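Local coordinates for archaeal Sm-like protein AF-Sm2 (Archaeoglobus fulgidus, PDB 1LJO) that probably binds RNA, as its Sm-family relatives do, and assembles with five further copies into a six-subunit complex, at residues Gln8-Met13 / Asp38-Tyr43; Lys16-Glu21 / Leu42-Ala47; Asn27-Lys32 / Gly60-Arg65. All coordinates share one frame; numbering follows the deposited sequence.

Interaction 1 of 3, residues Gln8-Met13 / Asp38-Tyr43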
loop_
_atom_site.group_PDB
_atom_site.type_symbol
_atom_site.label_atom_id
_atom_site.label_comp_id
_atom_site.label_asym_id
_atom_site.label_seq_id
_atom_site.Cartn_x
_atom_site.Cartn_y
_atom_site.Cartn_z
ATOM N N GLN A 8 11.765 8.069 -16.784
ATOM C CA GLN A 8 12.397 8.204 -18.097
ATOM C C GLN A 8 12.748 6.812 -18.612
ATOM O O GLN A 8 12.543 6.492 -19.783
ATOM C CB GLN A 8 13.690 9.034 -18.016
ATOM C CG GLN A 8 13.517 10.503 -17.650
ATOM C CD GLN A 8 14.822 11.292 -17.762
ATOM O OE1 GLN A 8 15.818 10.976 -17.107
ATOM N NE2 GLN A 8 14.814 12.328 -18.593
ATOM N N MET A 9 13.292 5.988 -17.723
ATOM C CA MET A 9 13.679 4.634 -18.088
ATOM C C MET A 9 12.461 3.815 -18.517
ATOM O O MET A 9 12.480 3.172 -19.565
ATOM C CB MET A 9 14.389 3.953 -16.908
ATOM C CG MET A 9 14.918 2.557 -17.215
ATOM S SD MET A 9 16.018 2.527 -18.659
ATOM C CE MET A 9 16.037 0.783 -19.025
ATOM N N VAL A 10 11.396 3.855 -17.722
ATOM C CA VAL A 10 10.194 3.092 -18.050
ATOM C C VAL A 10 9.588 3.519 -19.382
ATOM O O VAL A 10 9.144 2.677 -20.162
ATOM C CB VAL A 10 9.118 3.214 -16.940
ATOM C CG1 VAL A 10 7.863 2.438 -17.337
ATOM C CG2 VAL A 10 9.665 2.683 -15.620
ATOM N N LYS A 11 9.575 4.822 -19.651
ATOM C CA LYS A 11 9.010 5.296 -20.905
ATOM C C LYS A 11 9.834 4.798 -22.090
ATOM O O LYS A 11 9.289 4.528 -23.154
ATOM C CB LYS A 11 8.925 6.830 -20.922
ATOM C CG LYS A 11 8.153 7.380 -22.118
ATOM C CD LYS A 11 7.860 8.873 -21.989
ATOM C CE LYS A 11 9.130 9.712 -22.020
ATOM N NZ LYS A 11 9.863 9.573 -23.311
ATOM N N SER A 12 11.142 4.657 -21.900
ATOM C CA SER A 12 12.007 4.176 -22.970
ATOM C C SER A 12 11.710 2.713 -23.306
ATOM O O SER A 12 12.112 2.224 -24.355
ATOM C CB SER A 12 13.483 4.318 -22.577
ATOM O OG SER A 12 13.863 3.353 -21.613
ATOM N N MET A 13 11.001 2.025 -22.414
ATOM C CA MET A 13 10.650 0.620 -22.630
ATOM C C MET A 13 9.374 0.452 -23.455
ATOM O O MET A 13 9.001 -0.670 -23.805
ATOM C CB MET A 13 10.468 -0.097 -21.288
ATOM C CG MET A 13 11.743 -0.338 -20.499
ATOM S SD MET A 13 11.392 -1.141 -18.903
ATOM C CE MET A 13 11.828 0.159 -17.774
ATOM N N ASP A 38 2.793 8.544 -15.177
ATOM C CA ASP A 38 3.669 8.942 -14.080
ATOM C C ASP A 38 3.507 8.146 -12.790
ATOM O O ASP A 38 4.398 8.151 -11.946
ATOM C CB ASP A 38 3.513 10.437 -13.784
ATOM C CG ASP A 38 4.068 11.313 -14.896
ATOM O OD1 ASP A 38 5.070 10.911 -15.530
ATOM O OD2 ASP A 38 3.513 12.407 -15.126
ATOM N N TYR A 39 2.379 7.467 -12.626
ATOM C CA TYR A 39 2.172 6.670 -11.425
ATOM C C TYR A 39 2.620 5.238 -11.699
ATOM O O TYR A 39 2.421 4.335 -10.884
ATOM C CB TYR A 39 0.698 6.697 -11.014
ATOM C CG TYR A 39 0.179 8.091 -10.747
ATOM C CD1 TYR A 39 -0.234 8.916 -11.793
ATOM C CD2 TYR A 39 0.126 8.596 -9.449
ATOM C CE1 TYR A 39 -0.688 10.213 -11.553
ATOM C CE2 TYR A 39 -0.326 9.890 -9.197
ATOM C CZ TYR A 39 -0.731 10.691 -10.251
ATOM O OH TYR A 39 -1.182 11.968 -10.004
ATOM N N MET A 40 3.232 5.051 -12.862
ATOM C CA MET A 40 3.715 3.748 -13.299
ATOM C C MET A 40 2.631 2.697 -13.531
ATOM O O MET A 40 2.869 1.493 -13.375
ATOM C CB MET A 40 4.792 3.220 -12.342
ATOM C CG MET A 40 6.151 3.875 -12.602
ATOM S SD MET A 40 7.538 3.188 -11.674
ATOM C CE MET A 40 7.437 1.525 -12.140
ATOM N N ASN A 41 1.429 3.152 -13.877
ATOM C CA ASN A 41 0.374 2.211 -14.228
ATOM C C ASN A 41 0.925 1.693 -15.552
ATOM O O ASN A 41 1.583 2.441 -16.272
ATOM C CB ASN A 41 -0.957 2.922 -14.469
ATOM C CG ASN A 41 -1.569 3.448 -13.191
ATOM O OD1 ASN A 41 -1.629 2.738 -12.189
ATOM N ND2 ASN A 41 -2.030 4.698 -13.219
ATOM N N LEU A 42 0.683 0.427 -15.872
ATOM C CA LEU A 42 1.205 -0.129 -17.110
ATOM C C LEU A 42 0.124 -0.784 -17.958
ATOM O O LEU A 42 -0.768 -1.457 -17.440
ATOM C CB LEU A 42 2.284 -1.180 -16.805
ATOM C CG LEU A 42 3.411 -0.818 -15.835
ATOM C CD1 LEU A 42 4.232 -2.065 -15.537
ATOM C CD2 LEU A 42 4.285 0.286 -16.422
ATOM N N TYR A 43 0.215 -0.582 -19.267
ATOM C CA TYR A 43 -0.713 -1.200 -20.197
ATOM C C TYR A 43 0.113 -2.096 -21.110
ATOM O O TYR A 43 0.917 -1.618 -21.911
ATOM C CB TYR A 43 -1.475 -0.149 -21.012
ATOM C CG TYR A 43 -2.282 -0.725 -22.165
ATOM C CD1 TYR A 43 -2.908 -1.967 -22.058
ATOM C CD2 TYR A 43 -2.421 -0.024 -23.362
ATOM C CE1 TYR A 43 -3.648 -2.498 -23.111
ATOM C CE2 TYR A 43 -3.158 -0.546 -24.421
ATOM C CZ TYR A 43 -3.766 -1.785 -24.290
ATOM O OH TYR A 43 -4.472 -2.323 -25.342
#

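Interaction 2 of 3, residues Lys16-Glu21 / Leu42-Ala47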
loop_
_atom_site.group_PDB
_atom_site.type_symbol
_atom_site.label_atom_id
_atom_site.label_comp_id
_atom_site.label_asym_id
_atom_site.label_seq_id
_atom_site.Cartn_x
_atom_site.Cartn_y
_atom_site.Cartn_z
ATOM N N LYS A 16 8.472 -2.131 -26.368
ATOM C CA LYS A 16 9.321 -3.301 -26.173
ATOM C C LYS A 16 8.738 -4.264 -25.149
ATOM O O LYS A 16 7.801 -3.924 -24.434
ATOM C CB LYS A 16 10.724 -2.860 -25.746
ATOM C CG LYS A 16 11.346 -1.866 -26.721
ATOM C CD LYS A 16 12.820 -1.620 -26.450
ATOM C CE LYS A 16 13.404 -0.696 -27.510
ATOM N NZ LYS A 16 14.872 -0.515 -27.361
ATOM N N ILE A 17 9.305 -5.467 -25.093
ATOM C CA ILE A 17 8.868 -6.512 -24.172
ATOM C C ILE A 17 9.487 -6.328 -22.792
ATOM O O ILE A 17 10.700 -6.165 -22.663
ATOM C CB ILE A 17 9.286 -7.915 -24.670
ATOM C CG1 ILE A 17 8.810 -8.132 -26.108
ATOM C CG2 ILE A 17 8.729 -8.987 -23.735
ATOM C CD1 ILE A 17 7.319 -7.993 -26.293
ATOM N N ILE A 18 8.650 -6.371 -21.760
ATOM C CA ILE A 18 9.131 -6.213 -20.395
ATOM C C ILE A 18 8.576 -7.315 -19.504
ATOM O O ILE A 18 7.591 -7.968 -19.855
ATOM C CB ILE A 18 8.713 -4.844 -19.801
ATOM C CG1 ILE A 18 7.188 -4.764 -19.671
ATOM C CG2 ILE A 18 9.203 -3.715 -20.706
ATOM C CD1 ILE A 18 6.696 -3.543 -18.886
ATOM N N ARG A 19 9.225 -7.519 -18.358
ATOM C CA ARG A 19 8.804 -8.513 -17.382
ATOM C C ARG A 19 8.476 -7.717 -16.129
ATOM O O ARG A 19 9.268 -6.875 -15.704
ATOM C CB ARG A 19 9.938 -9.512 -17.100
ATOM C CG ARG A 19 9.626 -10.536 -16.010
ATOM C CD ARG A 19 10.779 -11.527 -15.828
ATOM N NE ARG A 19 10.973 -12.359 -17.012
ATOM C CZ ARG A 19 10.289 -13.471 -17.272
ATOM N NH1 ARG A 19 9.363 -13.900 -16.426
ATOM N NH2 ARG A 19 10.524 -14.148 -18.388
ATOM N N VAL A 20 7.313 -7.984 -15.542
ATOM C CA VAL A 20 6.861 -7.260 -14.355
ATOM C C VAL A 20 6.483 -8.144 -13.177
ATOM O O VAL A 20 5.765 -9.126 -13.339
ATOM C CB VAL A 20 5.613 -6.405 -14.671
ATOM C CG1 VAL A 20 5.221 -5.574 -13.448
ATOM C CG2 VAL A 20 5.881 -5.523 -15.872
ATOM N N GLU A 21 6.965 -7.785 -11.992
ATOM C CA GLU A 21 6.612 -8.531 -10.792
ATOM C C GLU A 21 5.629 -7.655 -10.022
ATOM O O GLU A 21 5.931 -6.500 -9.717
ATOM C CB GLU A 21 7.847 -8.814 -9.936
ATOM C CG GLU A 21 7.506 -9.408 -8.579
ATOM C CD GLU A 21 8.731 -9.875 -7.823
ATOM O OE1 GLU A 21 9.694 -9.090 -7.706
ATOM O OE2 GLU A 21 8.724 -11.030 -7.343
ATOM N N LEU A 42 0.683 0.427 -15.872
ATOM C CA LEU A 42 1.205 -0.129 -17.110
ATOM C C LEU A 42 0.124 -0.784 -17.958
ATOM O O LEU A 42 -0.768 -1.457 -17.440
ATOM C CB LEU A 42 2.284 -1.180 -16.805
ATOM C CG LEU A 42 3.411 -0.818 -15.835
ATOM C CD1 LEU A 42 4.232 -2.065 -15.537
ATOM C CD2 LEU A 42 4.285 0.286 -16.422
ATOM N N TYR A 43 0.215 -0.582 -19.267
ATOM C CA TYR A 43 -0.713 -1.200 -20.197
ATOM C C TYR A 43 0.113 -2.096 -21.110
ATOM O O TYR A 43 0.917 -1.618 -21.911
ATOM C CB TYR A 43 -1.475 -0.149 -21.012
ATOM C CG TYR A 43 -2.282 -0.725 -22.165
ATOM C CD1 TYR A 43 -2.908 -1.967 -22.058
ATOM C CD2 TYR A 43 -2.421 -0.024 -23.362
ATOM C CE1 TYR A 43 -3.648 -2.498 -23.111
ATOM C CE2 TYR A 43 -3.158 -0.546 -24.421
ATOM C CZ TYR A 43 -3.766 -1.785 -24.290
ATOM O OH TYR A 43 -4.472 -2.323 -25.342
ATOM N N LEU A 44 -0.078 -3.402 -20.957
ATOM C CA LEU A 44 0.639 -4.390 -21.751
ATOM C C LEU A 44 -0.304 -5.060 -22.736
ATOM O O LEU A 44 -1.490 -5.221 -22.456
ATOM C CB LEU A 44 1.235 -5.475 -20.847
ATOM C CG LEU A 44 2.189 -5.063 -19.725
ATOM C CD1 LEU A 44 2.724 -6.312 -19.032
ATOM C CD2 LEU A 44 3.330 -4.248 -20.302
ATOM N N THR A 45 0.228 -5.441 -23.889
ATOM C CA THR A 45 -0.556 -6.140 -24.896
ATOM C C THR A 45 0.194 -7.432 -25.182
ATOM O O THR A 45 1.394 -7.522 -24.909
ATOM C CB THR A 45 -0.686 -5.331 -26.200
ATOM O OG1 THR A 45 0.617 -5.008 -26.695
ATOM C CG2 THR A 45 -1.484 -4.038 -25.953
ATOM N N ASN A 46 -0.514 -8.429 -25.708
ATOM C CA ASN A 46 0.092 -9.717 -26.026
ATOM C C ASN A 46 0.782 -10.284 -24.780
ATOM O O ASN A 46 1.788 -10.987 -24.874
ATOM C CB ASN A 46 1.108 -9.522 -27.156
ATOM C CG ASN A 46 0.528 -8.729 -28.319
ATOM O OD1 ASN A 46 -0.314 -9.225 -29.056
ATOM N ND2 ASN A 46 0.964 -7.480 -28.469
ATOM N N ALA A 47 0.215 -9.991 -23.617
ATOM C CA ALA A 47 0.784 -10.422 -22.348
ATOM C C ALA A 47 0.544 -11.875 -21.968
ATOM O O ALA A 47 -0.405 -12.514 -22.425
ATOM C CB ALA A 47 0.284 -9.523 -21.236
#

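Interaction 3 of 3, residues Asn27-Lys32 / Gly60-Arg65. With ACY (acetic acid), chain E; ACY (acetic acid), chain C.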
loop_
_atom_site.group_PDB
_atom_site.type_symbol
_atom_site.label_atom_id
_atom_site.label_comp_id
_atom_site.label_asym_id
_atom_site.label_seq_id
_atom_site.Cartn_x
_atom_site.Cartn_y
_atom_site.Cartn_z
ATOM N N ASN A 27 3.111 -14.995 -9.952
ATOM C CA ASN A 27 3.786 -15.234 -11.225
ATOM C C ASN A 27 4.055 -13.884 -11.877
ATOM O O ASN A 27 3.325 -12.927 -11.631
ATOM C CB ASN A 27 2.901 -16.076 -12.141
ATOM C CG ASN A 27 2.484 -17.380 -11.504
ATOM O OD1 ASN A 27 3.315 -18.113 -10.977
ATOM N ND2 ASN A 27 1.193 -17.678 -11.553
ATOM N N GLN A 28 5.092 -13.805 -12.705
ATOM C CA GLN A 28 5.416 -12.550 -13.371
ATOM C C GLN A 28 4.594 -12.357 -14.636
ATOM O O GLN A 28 4.067 -13.317 -15.201
ATOM C CB GLN A 28 6.901 -12.493 -13.746
ATOM C CG GLN A 28 7.871 -12.706 -12.593
ATOM C CD GLN A 28 8.312 -14.156 -12.469
ATOM O OE1 GLN A 28 8.852 -14.734 -13.416
ATOM N NE2 GLN A 28 8.088 -14.747 -11.299
ATOM N N LEU A 29 4.488 -11.105 -15.073
ATOM C CA LEU A 29 3.767 -10.778 -16.294
ATOM C C LEU A 29 4.788 -10.361 -17.339
ATOM O O LEU A 29 5.691 -9.572 -17.056
ATOM C CB LEU A 29 2.775 -9.630 -16.068
ATOM C CG LEU A 29 1.572 -9.898 -15.161
ATOM C CD1 LEU A 29 0.961 -11.254 -15.506
ATOM C CD2 LEU A 29 2.009 -9.880 -13.715
ATOM N N VAL A 30 4.649 -10.906 -18.541
ATOM C CA VAL A 30 5.551 -10.584 -19.634
ATOM C C VAL A 30 4.701 -10.155 -20.821
ATOM O O VAL A 30 3.769 -10.862 -21.210
ATOM C CB VAL A 30 6.390 -11.810 -20.045
ATOM C CG1 VAL A 30 7.314 -11.447 -21.191
ATOM C CG2 VAL A 30 7.177 -12.328 -18.850
ATOM N N GLY A 31 5.016 -8.995 -21.390
ATOM C CA GLY A 31 4.253 -8.518 -22.531
ATOM C C GLY A 31 4.828 -7.251 -23.125
ATOM O O GLY A 31 5.836 -6.737 -22.646
ATOM N N LYS A 32 4.190 -6.750 -24.175
ATOM C CA LYS A 32 4.653 -5.536 -24.829
ATOM C C LYS A 32 4.096 -4.324 -24.098
ATOM O O LYS A 32 2.881 -4.217 -23.877
ATOM C CB LYS A 32 4.198 -5.507 -26.291
ATOM C CG LYS A 32 4.676 -4.277 -27.071
ATOM C CD LYS A 32 3.960 -4.181 -28.411
ATOM C CE LYS A 32 4.352 -2.921 -29.164
ATOM N NZ LYS A 32 3.389 -2.608 -30.264
ATOM N N GLY A 60 -3.169 -11.573 -23.023
ATOM C CA GLY A 60 -3.541 -10.600 -24.034
ATOM C C GLY A 60 -3.383 -9.190 -23.492
ATOM O O GLY A 60 -2.316 -8.827 -23.001
ATOM N N GLU A 61 -4.445 -8.399 -23.566
ATOM C CA GLU A 61 -4.404 -7.025 -23.076
ATOM C C GLU A 61 -4.666 -6.939 -21.573
ATOM O O GLU A 61 -5.663 -7.465 -21.085
ATOM C CB GLU A 61 -5.453 -6.169 -23.790
ATOM C CG GLU A 61 -5.332 -6.119 -25.297
ATOM C CD GLU A 61 -6.308 -5.131 -25.909
ATOM O OE1 GLU A 61 -7.518 -5.229 -25.619
ATOM O OE2 GLU A 61 -5.868 -4.259 -26.683
ATOM N N ILE A 62 -3.778 -6.277 -20.838
ATOM C CA ILE A 62 -3.980 -6.115 -19.396
ATOM C C ILE A 62 -3.442 -4.777 -18.917
ATOM O O ILE A 62 -2.515 -4.225 -19.499
ATOM C CB ILE A 62 -3.271 -7.212 -18.560
ATOM C CG1 ILE A 62 -1.771 -7.208 -18.864
ATOM C CG2 ILE A 62 -3.883 -8.582 -18.843
ATOM C CD1 ILE A 62 -0.968 -8.138 -17.970
ATOM N N VAL A 63 -4.031 -4.266 -17.845
ATOM C CA VAL A 63 -3.596 -3.011 -17.253
ATOM C C VAL A 63 -3.130 -3.318 -15.834
ATOM O O VAL A 63 -3.876 -3.902 -15.042
ATOM C CB VAL A 63 -4.746 -1.985 -17.205
ATOM C CG1 VAL A 63 -4.342 -0.787 -16.361
ATOM C CG2 VAL A 63 -5.112 -1.552 -18.625
ATOM N N LEU A 64 -1.896 -2.937 -15.520
ATOM C CA LEU A 64 -1.335 -3.177 -14.193
ATOM C C LEU A 64 -1.353 -1.888 -13.368
ATOM O O LEU A 64 -0.955 -0.827 -13.850
ATOM C CB LEU A 64 0.099 -3.708 -14.319
ATOM C CG LEU A 64 0.256 -4.968 -15.190
ATOM C CD1 LEU A 64 1.722 -5.405 -15.233
ATOM C CD2 LEU A 64 -0.610 -6.082 -14.634
ATOM N N ARG A 65 -1.828 -1.984 -12.128
ATOM C CA ARG A 65 -1.901 -0.823 -11.246
ATOM C C ARG A 65 -0.505 -0.463 -10.741
ATOM O O ARG A 65 0.170 -1.283 -10.131
ATOM C CB ARG A 65 -2.821 -1.120 -10.063
ATOM C CG ARG A 65 -3.067 0.057 -9.146
ATOM C CD ARG A 65 -3.858 1.145 -9.857
ATOM N NE ARG A 65 -4.193 2.245 -8.959
ATOM C CZ ARG A 65 -3.399 3.280 -8.707
ATOM N NH1 ARG A 65 -2.209 3.364 -9.290
ATOM N NH2 ARG A 65 -3.800 4.231 -7.873
HETATM C C ACY E . -7.658 -9.259 -25.516
HETATM O O ACY E . -6.394 -9.216 -25.202
HETATM O OXT ACY E . -8.658 -9.316 -24.714
HETATM C CH3 ACY E . -7.905 -9.240 -27.013
HETATM C C ACY C . 8.977 -18.010 -9.856
HETATM O O ACY C . 9.575 -18.859 -9.068
HETATM O OXT ACY C . 7.742 -17.676 -9.847
HETATM C CH3 ACY C . 9.909 -17.382 -10.879
#

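Interaction 1 of 3, residues Gln8-Met13 / Asp38-Tyr43
Asn41, set between the two residues that Val10 touches, Met40 and Leu42, has its OD1 gripped from two quarters: Gly66 N donates a hydrogen bond to it and Arg65 NH1 a weak one. On the other side of its amide, ND2 bonds to Asp37 OD2, so both ends of the group are occupied and its rotation is fixed. This is the Sm fold, a short N-terminal helix laid against a strongly bent antiparallel sheet, and the turn before strand 42-44 belongs to the Sm1 sequence motif. In RNA complexes of Sm relatives an asparagine and an arginine corresponding to Asn41 and Arg65 line the nucleotide pocket, consistent with a similar pocket here.

Across the gap between helix and turn the contact is wholly apolar, and Val10 carries the helix side of it by itself. Its two methyls divide the work. CG1, lying anti to the backbone N (chi1 178°), heads for the strand and meets Leu42 CD2 at 4.3 Å, while CG2 serves the turn. The spacing is loose, and the backbones stay well apart, with 8.1 Å between the CA atoms of Val10 and Met40. Met13 N bonds back to Val10 O at 3.0 Å.

Other parts of the molecule complete the packing: Val36 lies against both Val10 and Leu42, and Ile72 against Met40 and Leu42. Val63 of a neighbouring subunit packs on Val10, which places the helix at the seam between two subunits. Met40 adopts a left-handed backbone conformation, and its side chain runs out extended until a final bend at the sulfur (chi3 56°) swings the methyl toward the helix, leaving Met40 CE 4.3 Å from Val10 CG2.

Interaction 2 of 3, residues Lys16-Glu21 / Leu42-Ala47
Ile18 and Leu44 make the tightest meeting between these strands: Ile18 CD1 lies 3.7 Å from Leu44 CD2, with Ile18 CG1 close behind at 3.9 Å from the same methyl. The two side chains cross obliquely, so Leu44 offers one branch to the last two carbons of the isoleucine. One step along, Val20 and Leu42 reach for each other tip to tip, Val20 CG2 standing 3.8 Å from Leu42 CD1. That same leucine methyl also lies 4.4 Å from Ile18 CD1, a looser touch that joins the two pairs into one patch.

Torsions explain the reach of Ile18. Its CG1 takes the position between the backbone N and the carbonyl carbon (chi1 65°), and the chain then extends (chi2 171°), carrying CD1 across to the leucines. All four residues point inward, whereas Arg19, between Ile18 and Val20, turns its side chain away, the alternation expected of a strand with one face in a barrel core.

The backbones are too far apart to pair: the axes of strands 17-21 and 42-44 come no nearer than 9.8 Å and run 122° apart. What holds each in place is its own neighbours in the sheet. Ile18 and Val20 bond through their backbones to Gly31 and Leu29, and Leu42 to Leu64. Beyond Leu44 the chain turns a corner, and Asn46 with Ala47 forms a G1 beta bulge opposite Gly60. Strand 69-74 closes the core through Ile72, which touches Ile18, while strand 62-64 adds Leu64 against Val20 and Leu44.

Interaction 3 of 3, residues Asn27-Lys32 / Gly60-Arg65
Leu29 reaches across the core of the Sm barrel to Ile62 and Leu64, joining strand 28-36 to strand 62-64. Its CB stands 4.5 Å from Ile62 CD1. CG, anti to the carbonyl carbon (chi1 -67°), comes nearest, 4.2 Å from Ile62 CD1 and 4.4 Å from Leu64 CD2, so the fork faces both inward side chains. Of the branches, CD1 leans to Ile62 CD1 at 4.4 Å; CD2 turns to the Leu64 side. Leu29 and Ile62 pass at a slant, and Leu44 also packs on Ile62.

On the outer face, Gln28 bends at chi2 (94°) and splits its amide between two partners: OE1 accepts from Gly52 N, while NE2 donates to an acetate, probably from the crystallisation liquor. A valine here would probably leave Gly52 N without this acceptor and the acetate without its amide donor. Val63 and Leu64 pair with a strand of a neighbouring subunit, continuing the sheet across the interface. Near the start of 60-65 a second acetate is held by the backbone, its O lying 2.7 Å from Glu61 N at an N-H...O angle of 157°.

From the N terminus, the helix of 8-13 is followed by strand 17-22, and interactions 1 and 2 both close back onto the chain around strand 42-44, sharing Leu42 and Tyr43. The loop of interaction 2 therefore begins and largely lies within the span of interaction 1. Interaction 3 starts inside both spans, at 27-32, and closes beyond them at 60-65, so it crosses each. Interactions 2 and 3 are centred about 5 Å apart in the barrel, and interaction 1 lies where the helix meets it. Met13 SD, 3.8 Å from Ile18 CG2, joins segment 8-13 to the barrel interior, and strands 42-44 and 62-64, on which the contacts close, are neighbours in the sheet.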